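Long-range contact in PrgZ (Enterococcus faecalis, PDB 4FAJ), which binds peptide pheromone outside the cell as a membrane-anchored receptor and probably serves peptide transport: residues Gly365-Glu370 / Lys379-Glu384. Residues are numbered along the deposited sequence; the frame is centred on the assembly and turned at random.
With ZN (zinc ion), chain H.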
ATOM      1  N   GLY A 365      -8.875 -10.213 -11.572  1.00 13.43           N
ATOM      2  CA  GLY A 365      -9.746 -10.173 -10.404  1.00 13.10           C
ATOM      3  C   GLY A 365      -9.258  -9.064  -9.492  1.00 13.02           C
ATOM      4  O   GLY A 365      -8.405  -8.251  -9.884  1.00 12.67           O
ATOM      5  N   VAL A 366      -9.783  -9.020  -8.274  1.00 12.99           N
ATOM      6  CA  VAL A 366      -9.321  -8.047  -7.278  1.00 13.32           C
ATOM      7  C   VAL A 366      -7.869  -8.359  -6.884  1.00 13.41           C
ATOM      8  O   VAL A 366      -7.039  -7.451  -6.779  1.00 13.96           O
ATOM      9  CB  VAL A 366     -10.242  -8.066  -6.039  1.00 13.46           C
ATOM     10  CG1 VAL A 366      -9.669  -7.289  -4.880  1.00 13.39           C
ATOM     11  CG2 VAL A 366     -11.659  -7.550  -6.416  1.00 13.36           C
ATOM     12  N   VAL A 367      -7.584  -9.639  -6.666  1.00 12.91           N
ATOM     13  CA  VAL A 367      -6.276 -10.080  -6.182  1.00 12.89           C
ATOM     14  C   VAL A 367      -5.338 -10.224  -7.372  1.00 13.13           C
ATOM     15  O   VAL A 367      -5.738 -10.779  -8.398  1.00 12.97           O
ATOM     16  CB  VAL A 367      -6.362 -11.428  -5.428  1.00 13.11           C
ATOM     17  CG1 VAL A 367      -4.980 -11.898  -5.007  1.00 11.45           C
ATOM     18  CG2 VAL A 367      -7.262 -11.297  -4.206  1.00 13.27           C
ATOM     19  N   PRO A 368      -4.110  -9.681  -7.259  1.00 13.57           N
ATOM     20  CA  PRO A 368      -3.138  -9.797  -8.345  1.00 13.87           C
ATOM     21  C   PRO A 368      -2.478 -11.174  -8.475  1.00 14.13           C
ATOM     22  O   PRO A 368      -2.492 -11.956  -7.545  1.00 13.05           O
ATOM     23  CB  PRO A 368      -2.086  -8.753  -7.987  1.00 13.88           C
ATOM     24  CG  PRO A 368      -2.165  -8.602  -6.499  1.00 13.96           C
ATOM     25  CD  PRO A 368      -3.595  -8.859  -6.138  1.00 13.62           C
ATOM     26  N   LYS A 369      -1.899 -11.435  -9.648  1.00 15.40           N
ATOM     27  CA  LYS A 369      -1.185 -12.687  -9.909  1.00 16.51           C
ATOM     28  C   LYS A 369       0.208 -12.669  -9.289  1.00 17.23           C
ATOM     29  O   LYS A 369       0.766 -11.593  -9.008  1.00 16.05           O
ATOM     30  CB  LYS A 369      -1.067 -12.925 -11.422  1.00 17.81           C
ATOM     31  CG  LYS A 369      -2.387 -13.185 -12.095  1.00 19.87           C
ATOM     32  CD  LYS A 369      -2.355 -12.929 -13.608  1.00 25.30           C
ATOM     33  CE  LYS A 369      -2.239 -14.176 -14.425  1.00 29.65           C
ATOM     34  NZ  LYS A 369      -2.586 -13.859 -15.865  1.00 33.12           N
ATOM     35  N   GLU A 370       0.750 -13.871  -9.090  1.00 18.29           N
ATOM     36  CA  GLU A 370       2.126 -14.102  -8.619  1.00 19.49           C
ATOM     37  C   GLU A 370       2.374 -13.629  -7.190  1.00 19.43           C
ATOM     38  O   GLU A 370       3.512 -13.398  -6.810  1.00 19.77           O
ATOM     39  CB  GLU A 370       3.184 -13.446  -9.535  1.00 20.22           C
ATOM     40  CG  GLU A 370       2.934 -13.541 -11.021  1.00 23.69           C
ATOM     41  CD  GLU A 370       2.772 -14.948 -11.510  1.00 28.40           C
ATOM     42  OE1 GLU A 370       3.354 -15.884 -10.901  1.00 33.06           O
ATOM     43  OE2 GLU A 370       2.065 -15.120 -12.531  1.00 33.52           O
ATOM     44  N   LYS A 379      -1.020 -23.639  -6.493  1.00 24.20           N
ATOM     45  CA  LYS A 379      -1.698 -22.827  -7.509  1.00 22.98           C
ATOM     46  C   LYS A 379      -1.785 -21.359  -7.063  1.00 20.41           C
ATOM     47  O   LYS A 379      -2.042 -21.077  -5.898  1.00 19.01           O
ATOM     48  CB  LYS A 379      -3.120 -23.332  -7.768  1.00 23.55           C
ATOM     49  CG  LYS A 379      -3.254 -24.698  -8.409  1.00 26.48           C
ATOM     50  CD  LYS A 379      -4.750 -25.085  -8.423  1.00 28.96           C
ATOM     51  CE  LYS A 379      -5.022 -26.372  -9.176  1.00 31.12           C
ATOM     52  NZ  LYS A 379      -6.432 -26.406  -9.638  1.00 31.92           N
ATOM     53  N   ASP A 380      -1.566 -20.445  -8.005  1.00 18.64           N
ATOM     54  CA  ASP A 380      -1.788 -19.009  -7.801  1.00 17.41           C
ATOM     55  C   ASP A 380      -3.248 -18.805  -7.393  1.00 16.28           C
ATOM     56  O   ASP A 380      -4.130 -19.427  -7.977  1.00 16.22           O
ATOM     57  CB  ASP A 380      -1.477 -18.257  -9.114  1.00 17.31           C
ATOM     58  CG  ASP A 380      -1.344 -16.756  -8.934  1.00 17.13           C
ATOM     59  OD1 ASP A 380      -2.059 -16.157  -8.102  1.00 16.00           O
ATOM     60  OD2 ASP A 380      -0.543 -16.148  -9.672  1.00 16.94           O
ATOM     61  N   PHE A 381      -3.503 -17.952  -6.398  1.00 15.10           N
ATOM     62  CA  PHE A 381      -4.884 -17.608  -5.983  1.00 15.11           C
ATOM     63  C   PHE A 381      -5.657 -16.948  -7.126  1.00 15.15           C
ATOM     64  O   PHE A 381      -6.875 -17.156  -7.304  1.00 14.85           O
ATOM     65  CB  PHE A 381      -4.855 -16.653  -4.784  1.00 14.35           C
ATOM     66  CG  PHE A 381      -6.218 -16.303  -4.237  1.00 14.28           C
ATOM     67  CD1 PHE A 381      -6.835 -17.109  -3.295  1.00 13.84           C
ATOM     68  CD2 PHE A 381      -6.868 -15.140  -4.630  1.00 13.70           C
ATOM     69  CE1 PHE A 381      -8.078 -16.774  -2.766  1.00 12.70           C
ATOM     70  CE2 PHE A 381      -8.130 -14.829  -4.124  1.00 14.22           C
ATOM     71  CZ  PHE A 381      -8.724 -15.655  -3.188  1.00 12.19           C
ATOM     72  N   ALA A 382      -4.945 -16.123  -7.884  1.00 15.37           N
ATOM     73  CA  ALA A 382      -5.540 -15.388  -8.995  1.00 15.71           C
ATOM     74  C   ALA A 382      -5.480 -16.243 -10.270  1.00 16.47           C
ATOM     75  O   ALA A 382      -4.751 -15.932 -11.202  1.00 17.48           O
ATOM     76  CB  ALA A 382      -4.802 -14.058  -9.167  1.00 14.86           C
ATOM     77  N   ASN A 383      -6.242 -17.332 -10.308  1.00 17.68           N
ATOM     78  CA  ASN A 383      -6.170 -18.265 -11.438  1.00 18.47           C
ATOM     79  C   ASN A 383      -7.443 -18.361 -12.274  1.00 18.46           C
ATOM     80  O   ASN A 383      -7.613 -19.307 -13.053  1.00 18.53           O
ATOM     81  CB  ASN A 383      -5.739 -19.649 -10.956  1.00 19.61           C
ATOM     82  CG  ASN A 383      -6.722 -20.278 -10.002  1.00 21.27           C
ATOM     83  OD1 ASN A 383      -7.637 -19.633  -9.491  1.00 24.28           O
ATOM     84  ND2 ASN A 383      -6.518 -21.557  -9.733  1.00 28.16           N
ATOM     85  N   GLU A 384      -8.328 -17.377 -12.107  1.00 17.46           N
ATOM     86  CA  GLU A 384      -9.578 -17.309 -12.860  1.00 17.58           C
ATOM     87  C   GLU A 384      -9.718 -15.938 -13.494  1.00 17.09           C
ATOM     88  O   GLU A 384      -9.408 -14.925 -12.865  1.00 17.38           O
ATOM     89  CB  GLU A 384     -10.773 -17.551 -11.933  1.00 17.77           C
ATOM     90  CG  GLU A 384     -10.932 -18.974 -11.479  1.00 18.75           C
ATOM     91  CD  GLU A 384     -12.156 -19.167 -10.607  1.00 19.85           C
ATOM     92  OE1 GLU A 384     -13.266 -18.804 -11.047  1.00 19.24           O
ATOM     93  OE2 GLU A 384     -12.017 -19.697  -9.486  1.00 22.37           O
TER
HETATM   94 ZN    ZN H 606       1.993 -17.265 -12.766  1.00 72.13          ZN
HETATM   95  O   HOH W   1      -1.473 -14.238  -6.413  1.00 14.09           O
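The phenyl ring of F381 and the carboxylate of D380, the latter the head of an Asx turn, are the flat groups that 379-384 brings to 365-370. Both segments belong to the long loop between strand 361-362 and helix 391-402 of this family 5 bacterial solute-binding protein. V367 reaches the ring obliquely, crossing the phenylalanine side chain at about a right angle, with V367 CG2 3.6 Å from F381 CE2. Helix 510-524 supplies further neighbours, W511 packing with the ring edge-to-face and K515 making a cation-pi contact. In the Asx turn D380 OD1 takes the N-H of A382 at 2.9 Å, approached from above the carboxylate plane, and the backbone curls on into an inverse gamma turn centred on A382, closed by a weak bond from N383 N to F381 O. With D380 CG anti to the backbone N (chi1 -166°), the other oxygen faces the opposite segment. There OD2 presents its syn lone pair to the backbone N-H of E370, 2.7 Å between D380 OD2 and E370 N and nearly straight at 171°. One aspartate thus holds its own turn and joins it to the other limb of the loop. A water 2.6 Å from D380 OD1 and 2.7 Å from P368 O adds a second link. The methyl of A382 fits against two carbonyls, its CB 3.5 Å from V367 O and equally close to P368 O. The outer end of the contact is acidic: the carboxylate planes of E370 and D380 are 81° apart, E370 OE1 only 4.1 Å from D380 OD2. A zinc ion probably eases this repulsion. The E370 chain bends at chi2, and its OE2 binds the metal at 2.2 Å.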